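Peptidase family U32 (Geobacillus thermoleovorans, PDB 4HE5) is the C-terminal domain of a putative U32 family peptidase, a small all-beta module whose own role is not established. Local coordinates at residues Thr23-Asn28 / Leu68-Phe73; Asp34-Phe39 / Phe46-Glu51. All coordinates share one frame; numbering follows the deposited sequence.

Interaction 1. Residues Thr23-Asn28 / Leu68-Phe73; sequences TVQQRN and LQIVKF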
ATOM      1  N   THR A  23       2.587  -0.499   5.404  1.00  9.85           N
ATOM      2  CA  THR A  23       1.788   0.599   5.962  1.00  9.76           C
ATOM      3  C   THR A  23       1.925   1.747   4.972  1.00  9.74           C
ATOM      4  O   THR A  23       3.041   2.251   4.739  1.00 10.54           O
ATOM      5  CB  THR A  23       2.319   0.997   7.323  1.00  9.91           C
ATOM      6  OG1 THR A  23       2.142  -0.113   8.229  1.00 11.61           O
ATOM      7  CG2 THR A  23       1.523   2.157   7.897  1.00 12.38           C
ATOM      8  N   VAL A  24       0.795   2.132   4.404  1.00 10.63           N
ATOM      9  CA  VAL A  24       0.721   3.074   3.324  1.00 11.70           C
ATOM     10  C   VAL A  24      -0.212   4.211   3.711  1.00 11.33           C
ATOM     11  O   VAL A  24      -1.219   3.977   4.380  1.00 17.27           O
ATOM     12  CB  VAL A  24       0.258   2.381   2.046  1.00 14.46           C
ATOM     13  CG1 VAL A  24       0.047   3.247   0.825  1.00 20.49           C
ATOM     14  CG2 VAL A  24       1.256   1.279   1.700  1.00 14.53           C
ATOM     15  N   GLN A  25       0.069   5.406   3.297  1.00 10.75           N
ATOM     16  CA  GLN A  25      -0.862   6.509   3.473  1.00 11.31           C
ATOM     17  C   GLN A  25      -1.572   6.822   2.153  1.00 10.92           C
ATOM     18  O   GLN A  25      -0.891   7.027   1.148  1.00 12.61           O
ATOM     19  CB  GLN A  25      -0.129   7.766   3.941  1.00 12.00           C
ATOM     20  CG  GLN A  25      -1.120   8.872   4.224  1.00 13.73           C
ATOM     21  CD  GLN A  25      -0.464  10.036   4.920  1.00 14.06           C
ATOM     22  OE1 GLN A  25       0.463  10.581   4.290  1.00 18.30           O
ATOM     23  NE2 GLN A  25      -0.959  10.407   6.091  1.00 14.67           N
ATOM     24  N   GLN A  26      -2.883   6.777   2.155  1.00 10.89           N
ATOM     25  CA  GLN A  26      -3.702   7.005   0.981  1.00 11.19           C
ATOM     26  C   GLN A  26      -3.398   8.367   0.390  1.00 11.64           C
ATOM     27  O   GLN A  26      -3.272   9.375   1.067  1.00 13.33           O
ATOM     28  CB  GLN A  26      -5.176   6.868   1.350  1.00 11.88           C
ATOM     29  CG  GLN A  26      -6.173   6.850   0.222  1.00 12.18           C
ATOM     30  CD  GLN A  26      -6.681   8.190  -0.238  1.00 12.49           C
ATOM     31  OE1 GLN A  26      -6.033   9.221  -0.042  1.00 12.83           O
ATOM     32  NE2 GLN A  26      -7.821   8.136  -0.917  1.00 13.26           N
ATOM     33  N   ARG A  27      -3.345   8.369  -0.950  1.00 12.91           N
ATOM     34  CA  ARG A  27      -3.223   9.568  -1.758  1.00 12.75           C
ATOM     35  C   ARG A  27      -4.346   9.716  -2.775  1.00 12.25           C
ATOM     36  O   ARG A  27      -4.621  10.852  -3.188  1.00 13.43           O
ATOM     37  CB  ARG A  27      -1.857   9.645  -2.435  1.00 15.26           C
ATOM     38  CG  ARG A  27      -0.721   9.788  -1.441  1.00 16.12           C
ATOM     39  CD  ARG A  27      -0.712  11.213  -0.960  1.00 25.34           C
ATOM     40  NE  ARG A  27       0.481  11.639  -0.261  1.00 24.71           N
ATOM     41  CZ  ARG A  27       0.803  11.338   0.962  1.00 19.94           C
ATOM     42  NH1 ARG A  27      -0.005  10.528   1.615  1.00 19.99           N
ATOM     43  NH2 ARG A  27       1.872  11.710   1.668  1.00 27.12           N
ATOM     44  N   ASN A  28      -4.935   8.644  -3.246  1.00 12.75           N
ATOM     45  CA  ASN A  28      -6.094   8.638  -4.128  1.00 12.87           C
ATOM     46  C   ASN A  28      -6.845   7.350  -3.824  1.00 12.24           C
ATOM     47  O   ASN A  28      -6.288   6.439  -3.221  1.00 13.19           O
ATOM     48  CB  ASN A  28      -5.748   8.736  -5.614  1.00 14.40           C
ATOM     49  CG  ASN A  28      -5.480  10.139  -6.076  1.00 15.84           C
ATOM     50  OD1 ASN A  28      -6.393  10.980  -6.079  1.00 19.97           O
ATOM     51  ND2 ASN A  28      -4.296  10.430  -6.559  1.00 17.28           N
ATOM     52  N   LEU A  68      -5.518  10.552   2.980  1.00 12.20           N
ATOM     53  CA  LEU A  68      -4.459  10.449   3.971  1.00 11.41           C
ATOM     54  C   LEU A  68      -4.713   9.412   5.029  1.00 11.85           C
ATOM     55  O   LEU A  68      -3.928   9.342   6.001  1.00 13.19           O
ATOM     56  CB  LEU A  68      -4.172  11.814   4.603  1.00 12.91           C
ATOM     57  CG  LEU A  68      -3.771  12.900   3.632  1.00 13.42           C
ATOM     58  CD1 LEU A  68      -3.395  14.187   4.363  1.00 15.96           C
ATOM     59  CD2 LEU A  68      -2.622  12.469   2.730  1.00 13.81           C
ATOM     60  N   GLN A  69      -5.677   8.530   4.891  1.00 12.26           N
ATOM     61  CA  GLN A  69      -5.804   7.449   5.859  1.00 12.32           C
ATOM     62  C   GLN A  69      -4.599   6.510   5.803  1.00 11.69           C
ATOM     63  O   GLN A  69      -4.033   6.247   4.748  1.00 12.59           O
ATOM     64  CB  GLN A  69      -7.067   6.670   5.551  1.00 13.83           C
ATOM     65  CG  GLN A  69      -7.417   5.690   6.634  1.00 14.92           C
ATOM     66  CD  GLN A  69      -8.746   5.045   6.302  1.00 14.65           C
ATOM     67  OE1 GLN A  69      -9.213   4.953   5.162  1.00 15.08           O
ATOM     68  NE2 GLN A  69      -9.365   4.519   7.341  1.00 21.92           N
ATOM     69  N   ILE A  70      -4.239   6.015   6.974  1.00 12.18           N
ATOM     70  CA  ILE A  70      -3.245   4.977   7.082  1.00 12.32           C
ATOM     71  C   ILE A  70      -3.887   3.628   6.836  1.00 12.12           C
ATOM     72  O   ILE A  70      -4.844   3.272   7.527  1.00 16.83           O
ATOM     73  CB  ILE A  70      -2.589   5.012   8.493  1.00 14.75           C
ATOM     74  CG1 ILE A  70      -2.055   6.380   8.836  1.00 15.28           C
ATOM     75  CG2 ILE A  70      -1.526   3.943   8.605  1.00 19.43           C
ATOM     76  CD1 ILE A  70      -1.082   6.931   7.817  1.00 16.49           C
ATOM     77  N   VAL A  71      -3.352   2.913   5.870  1.00 10.87           N
ATOM     78  CA  VAL A  71      -3.903   1.609   5.549  1.00 12.72           C
ATOM     79  C   VAL A  71      -2.783   0.605   5.425  1.00 11.59           C
ATOM     80  O   VAL A  71      -1.632   0.932   5.164  1.00 15.61           O
ATOM     81  CB  VAL A  71      -4.882   1.567   4.378  0.51 16.61           C
ATOM     82  CG1 VAL A  71      -6.004   2.579   4.481  0.51 20.40           C
ATOM     83  CG2 VAL A  71      -3.937   1.804   3.238  0.51 17.00           C
ATOM     84  N   LYS A  72      -3.120  -0.632   5.698  1.00  9.95           N
ATOM     85  CA  LYS A  72      -2.168  -1.722   5.800  1.00  9.62           C
ATOM     86  C   LYS A  72      -2.635  -2.868   4.929  1.00  9.73           C
ATOM     87  O   LYS A  72      -3.831  -3.190   4.890  1.00 10.91           O
ATOM     88  CB  LYS A  72      -2.058  -2.132   7.259  1.00 10.17           C
ATOM     89  CG  LYS A  72      -1.393  -1.111   8.152  1.00 11.54           C
ATOM     90  CD  LYS A  72      -1.459  -1.435   9.622  1.00 13.80           C
ATOM     91  CE  LYS A  72      -1.008  -0.276  10.484  1.00 14.39           C
ATOM     92  NZ  LYS A  72       0.448  -0.338  10.570  1.00 17.71           N
ATOM     93  N   PHE A  73      -1.698  -3.527   4.230  1.00 10.11           N
ATOM     94  CA  PHE A  73      -2.039  -4.697   3.448  1.00 10.01           C
ATOM     95  C   PHE A  73      -0.742  -5.472   3.131  1.00  9.86           C
ATOM     96  O   PHE A  73       0.365  -4.950   3.247  1.00  9.99           O
ATOM     97  CB  PHE A  73      -2.802  -4.317   2.165  1.00 10.75           C
ATOM     98  CG  PHE A  73      -2.163  -3.262   1.375  1.00 11.16           C
ATOM     99  CD1 PHE A  73      -2.525  -1.913   1.536  1.00 12.66           C
ATOM    100  CD2 PHE A  73      -1.151  -3.550   0.449  1.00 13.95           C
ATOM    101  CE1 PHE A  73      -1.893  -0.938   0.794  1.00 14.02           C
ATOM    102  CE2 PHE A  73      -0.561  -2.543  -0.288  1.00 17.54           C
ATOM    103  CZ  PHE A  73      -0.918  -1.226  -0.104  1.00 17.44           C
TER
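Val24 and Val71 hold the two strands together through a reciprocal pair of backbone hydrogen bonds: Val24 N donates to Val71 O and Val71 N to Val24 O, each over 2.8 Å and almost straight. A third backbone bond, from Gln26 N to Gln69 O, spans 2.9 Å. Beyond it the ladder weakens: where Leu68 and Gln69, still outside strand 70-73, lead into it, Leu68 N makes two weak bonds, to Gln26 O and Gln26 OE1.

On the face shared by Thr23, Gln25, Ile70 and Lys72, side chains add polar links. Thr23 and Lys72 run side by side; the lysine chain stays extended until it bends at its last torsion (chi4 -84°), and Lys72 NZ donates a hydrogen bond to Thr23 OG1 at 2.9 Å. At the far end Gln25 reaches across with CG anti to its backbone N (chi1 -176°). Its NE2 donates to Leu68 O over 3.2 Å, a bent bond with the acceptor tilted out of the amide plane. The other end of that amide, Gln25 OE1, takes a 2.7 Å bond from Arg27 NH1 and a weaker one from NH2, so Gln25 is held at both its oxygen and its nitrogen.

Packing fills in around these bonds. Thr23 CG2 touches Ile70 CG2 at 3.6 Å, while Leu68 CD2 lies against Arg27 NH1. On the other face Val24 CG2 meets Phe73 CZ at 3.8 Å.

The chemistry therefore divides by face: a buried apolar side of Val24 and Val71, with the Phe73 ring closing on Val24, and a partly exposed side where long polar chains bridge the strands. Because the amide of Gln25 gives one bond and accepts others, its flip is probably fixed, and it links Arg27 to the backbone at Leu68, just ahead of strand 70-73.

Interaction 2. Residues Asp34-Phe39 / Phe46-Glu51; sequences DEVEFF and FTQVIE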
ATOM      1  N   ASP A  34      -7.830  -3.832  -6.896  1.00 14.85           N
ATOM      2  CA  ASP A  34      -7.111  -2.904  -7.735  1.00 14.89           C
ATOM      3  C   ASP A  34      -5.677  -3.391  -7.968  1.00 14.39           C
ATOM      4  O   ASP A  34      -5.057  -3.957  -7.082  1.00 14.66           O
ATOM      5  CB  ASP A  34      -7.082  -1.520  -7.136  1.00 15.33           C
ATOM      6  CG  ASP A  34      -8.325  -0.706  -7.274  1.00 15.74           C
ATOM      7  OD1 ASP A  34      -9.203  -1.070  -8.096  1.00 23.33           O
ATOM      8  OD2 ASP A  34      -8.414   0.327  -6.570  1.00 17.58           O
ATOM      9  N   GLU A  35      -5.133  -3.145  -9.161  1.00 15.23           N
ATOM     10  CA  GLU A  35      -3.767  -3.489  -9.491  1.00 14.84           C
ATOM     11  C   GLU A  35      -2.910  -2.244  -9.343  1.00 14.37           C
ATOM     12  O   GLU A  35      -3.212  -1.170  -9.887  1.00 16.78           O
ATOM     13  CB  GLU A  35      -3.681  -4.079 -10.886  1.00 17.62           C
ATOM     14  CG  GLU A  35      -2.285  -4.626 -11.164  1.00 25.54           C
ATOM     15  CD  GLU A  35      -2.242  -4.946 -12.656  1.00 37.09           C
ATOM     16  OE1 GLU A  35      -3.192  -5.638 -13.049  1.00 44.41           O
ATOM     17  OE2 GLU A  35      -1.303  -4.447 -13.271  1.00 54.03           O
ATOM     18  N   VAL A  36      -1.815  -2.359  -8.624  1.00 14.42           N
ATOM     19  CA  VAL A  36      -0.906  -1.251  -8.353  1.00 14.58           C
ATOM     20  C   VAL A  36       0.526  -1.635  -8.707  1.00 14.72           C
ATOM     21  O   VAL A  36       0.809  -2.825  -8.914  1.00 15.34           O
ATOM     22  CB  VAL A  36      -0.955  -0.758  -6.908  1.00 14.50           C
ATOM     23  CG1 VAL A  36      -2.375  -0.386  -6.507  1.00 16.39           C
ATOM     24  CG2 VAL A  36      -0.421  -1.772  -5.911  1.00 15.46           C
ATOM     25  N   GLU A  37       1.384  -0.648  -8.784  1.00 15.16           N
ATOM     26  CA  GLU A  37       2.814  -0.853  -9.001  1.00 15.73           C
ATOM     27  C   GLU A  37       3.575  -0.044  -7.950  1.00 13.88           C
ATOM     28  O   GLU A  37       3.258   1.129  -7.755  1.00 15.32           O
ATOM     29  CB  GLU A  37       3.236  -0.476 -10.432  1.00 18.03           C
ATOM     30  CG  GLU A  37       4.612  -0.933 -10.800  1.00 21.59           C
ATOM     31  CD  GLU A  37       5.039  -0.605 -12.203  1.00 25.19           C
ATOM     32  OE1 GLU A  37       6.020  -1.203 -12.678  1.00 25.60           O
ATOM     33  OE2 GLU A  37       4.455   0.269 -12.870  1.00 54.25           O
ATOM     34  N   PHE A  38       4.546  -0.659  -7.312  1.00 13.87           N
ATOM     35  CA  PHE A  38       5.423  -0.033  -6.376  1.00 13.61           C
ATOM     36  C   PHE A  38       6.778   0.288  -7.027  1.00 15.92           C
ATOM     37  O   PHE A  38       7.291  -0.526  -7.802  1.00 17.64           O
ATOM     38  CB  PHE A  38       5.717  -0.934  -5.161  1.00 14.41           C
ATOM     39  CG  PHE A  38       4.515  -1.161  -4.321  1.00 12.41           C
ATOM     40  CD1 PHE A  38       3.767  -2.320  -4.399  1.00 14.69           C
ATOM     41  CD2 PHE A  38       4.121  -0.160  -3.425  1.00 13.95           C
ATOM     42  CE1 PHE A  38       2.650  -2.491  -3.603  1.00 15.86           C
ATOM     43  CE2 PHE A  38       3.016  -0.368  -2.620  1.00 14.41           C
ATOM     44  CZ  PHE A  38       2.292  -1.524  -2.703  1.00 16.28           C
ATOM     45  N   PHE A  39       7.334   1.449  -6.667  1.00 17.09           N
ATOM     46  CA  PHE A  39       8.642   1.817  -7.206  1.00 18.79           C
ATOM     47  C   PHE A  39       9.269   2.766  -6.183  1.00 17.48           C
ATOM     48  O   PHE A  39       8.651   3.412  -5.347  1.00 17.03           O
ATOM     49  CB  PHE A  39       8.572   2.393  -8.618  1.00 23.22           C
ATOM     50  CG  PHE A  39       7.701   3.615  -8.670  1.00 26.46           C
ATOM     51  CD1 PHE A  39       8.321   4.855  -8.681  1.00 30.84           C
ATOM     52  CD2 PHE A  39       6.317   3.562  -8.729  1.00 28.91           C
ATOM     53  CE1 PHE A  39       7.603   6.035  -8.743  1.00 34.91           C
ATOM     54  CE2 PHE A  39       5.572   4.741  -8.769  1.00 30.85           C
ATOM     55  CZ  PHE A  39       6.212   5.980  -8.782  1.00 34.07           C
ATOM     56  N   PHE A  46       7.592  -3.619  -8.754  1.00 17.27           N
ATOM     57  CA  PHE A  46       6.762  -4.811  -8.948  1.00 16.92           C
ATOM     58  C   PHE A  46       5.282  -4.407  -8.888  1.00 15.78           C
ATOM     59  O   PHE A  46       4.868  -3.416  -8.297  1.00 15.66           O
ATOM     60  CB  PHE A  46       7.078  -5.893  -7.932  1.00 16.74           C
ATOM     61  CG  PHE A  46       6.736  -5.568  -6.519  1.00 15.29           C
ATOM     62  CD1 PHE A  46       5.556  -5.976  -5.914  1.00 15.89           C
ATOM     63  CD2 PHE A  46       7.611  -4.828  -5.731  1.00 15.93           C
ATOM     64  CE1 PHE A  46       5.254  -5.717  -4.598  1.00 14.49           C
ATOM     65  CE2 PHE A  46       7.351  -4.550  -4.395  1.00 15.50           C
ATOM     66  CZ  PHE A  46       6.155  -4.992  -3.828  1.00 15.22           C
ATOM     67  N   THR A  47       4.459  -5.218  -9.541  1.00 15.84           N
ATOM     68  CA  THR A  47       3.020  -5.062  -9.544  1.00 15.47           C
ATOM     69  C   THR A  47       2.390  -5.956  -8.494  1.00 14.44           C
ATOM     70  O   THR A  47       2.910  -7.043  -8.155  1.00 17.28           O
ATOM     71  CB  THR A  47       2.365  -5.368 -10.915  1.00 18.74           C
ATOM     72  OG1 THR A  47       2.757  -6.641 -11.330  1.00 28.30           O
ATOM     73  CG2 THR A  47       2.950  -4.389 -11.908  1.00 23.07           C
ATOM     74  N   GLN A  48       1.268  -5.523  -7.992  1.00 14.03           N
ATOM     75  CA  GLN A  48       0.583  -6.083  -6.820  1.00 15.28           C
ATOM     76  C   GLN A  48      -0.913  -5.944  -7.075  1.00 14.93           C
ATOM     77  O   GLN A  48      -1.326  -4.824  -7.396  1.00 15.45           O
ATOM     78  CB  GLN A  48       0.978  -5.379  -5.513  1.00 16.99           C
ATOM     79  CG  GLN A  48       0.301  -5.771  -4.245  1.00 15.62           C
ATOM     80  CD  GLN A  48       0.835  -7.013  -3.643  1.00 14.69           C
ATOM     81  OE1 GLN A  48       2.048  -7.129  -3.422  1.00 14.33           O
ATOM     82  NE2 GLN A  48      -0.096  -7.956  -3.379  1.00 17.20           N
ATOM     83  N   VAL A  49      -1.719  -6.956  -6.888  1.00 14.71           N
ATOM     84  CA  VAL A  49      -3.165  -6.752  -6.701  1.00 14.19           C
ATOM     85  C   VAL A  49      -3.402  -6.600  -5.193  1.00 14.36           C
ATOM     86  O   VAL A  49      -2.937  -7.399  -4.383  1.00 16.06           O
ATOM     87  CB  VAL A  49      -4.008  -7.900  -7.300  1.00 14.97           C
ATOM     88  CG1 VAL A  49      -5.480  -7.745  -6.952  1.00 17.05           C
ATOM     89  CG2 VAL A  49      -3.803  -7.973  -8.821  1.00 18.66           C
ATOM     90  N   ILE A  50      -4.121  -5.555  -4.807  1.00 13.53           N
ATOM     91  CA  ILE A  50      -4.489  -5.293  -3.441  1.00 13.29           C
ATOM     92  C   ILE A  50      -5.479  -6.354  -2.950  1.00 12.66           C
ATOM     93  O   ILE A  50      -6.482  -6.560  -3.619  1.00 12.98           O
ATOM     94  CB  ILE A  50      -5.065  -3.870  -3.265  1.00 14.11           C
ATOM     95  CG1 ILE A  50      -4.139  -2.791  -3.757  1.00 18.65           C
ATOM     96  CG2 ILE A  50      -5.507  -3.626  -1.829  1.00 16.20           C
ATOM     97  CD1 ILE A  50      -2.790  -2.715  -3.078  1.00 25.88           C
ATOM     98  N   GLU A  51      -5.192  -7.005  -1.861  1.00 12.28           N
ATOM     99  CA  GLU A  51      -6.081  -8.035  -1.305  1.00 13.51           C
ATOM    100  C   GLU A  51      -6.826  -7.359  -0.168  1.00 12.17           C
ATOM    101  O   GLU A  51      -7.334  -6.232  -0.331  1.00 13.59           O
ATOM    102  CB  GLU A  51      -5.257  -9.272  -0.957  1.00 13.70           C
ATOM    103  CG  GLU A  51      -4.483  -9.870  -2.130  1.00 14.86           C
ATOM    104  CD  GLU A  51      -3.223 -10.570  -1.658  1.00 18.06           C
ATOM    105  OE1 GLU A  51      -3.098 -11.771  -1.837  1.00 21.90           O
ATOM    106  OE2 GLU A  51      -2.329  -9.892  -1.132  1.00 19.39           O
TER
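Val36 N donates to Gln48 O over 2.8 Å, nearly straight, and Gln48 N returns a more bent bond to Val36 O. The same pattern recurs at Phe38 and Phe46, where Phe38 N to Phe46 O is 2.9 Å and the return bond, Phe46 N to Phe38 O, lengthens to 3.3 Å. Ile50 N closes the ladder on Asp34 O.

The buried face carries Val36, Phe38, Phe46 and Gln48. With CG between its backbone N and carbonyl carbon (chi1 66°), the Phe46 ring is brought beside Phe38, whose CB sits over one of its faces, offset toward the rim. The two rings meet obliquely, planes at 36°, with Phe38 CD1 3.6 Å from Phe46 CZ. Gln48 CB touches the edge of the Phe38 ring at CE1. The buried amide of Gln48 has defined partners: Gln48 NE2 bonds to Val49 O at 3.1 Å, and OE1 accepts from Lys76 N. Further along, Val36 CG2 and Ile50 CD1 pack at 3.8 Å, their side chains crossing at about a right angle.

Glu35, Glu37, Thr47 and Val49 occupy the more exposed face, where Glu37 CG lies near Thr47 CG2 while Glu37 OE1 bonds to Asn45.

Strands 35-39 and 46-49 thus form an antiparallel beta hairpin at one edge of the six-stranded sheet, whose curl is consistent with a barrel-like fold of the ALR_C-like clan.

How the interactions relate
Interaction 1 joins strands 21-26 and 70-74, and interaction 2 joins 35-39 and 46-49; all four belong to one six-stranded antiparallel sheet, with 46-49 and 70-74 outermost in its order. The contact centres lie about 13 Å apart, on opposite sides of the chain's centre. Along the sequence the hairpin of interaction 2 falls entirely between the two segments of interaction 1. The sheet curls so that side chains from its two ends pack together: Phe73 CE2 packs on Ile50 CD1 at 3.6 Å and on Phe38 CZ at 3.9 Å. Phe73 thus bridges the two contacts, joining their apolar faces in the core of this compact domain.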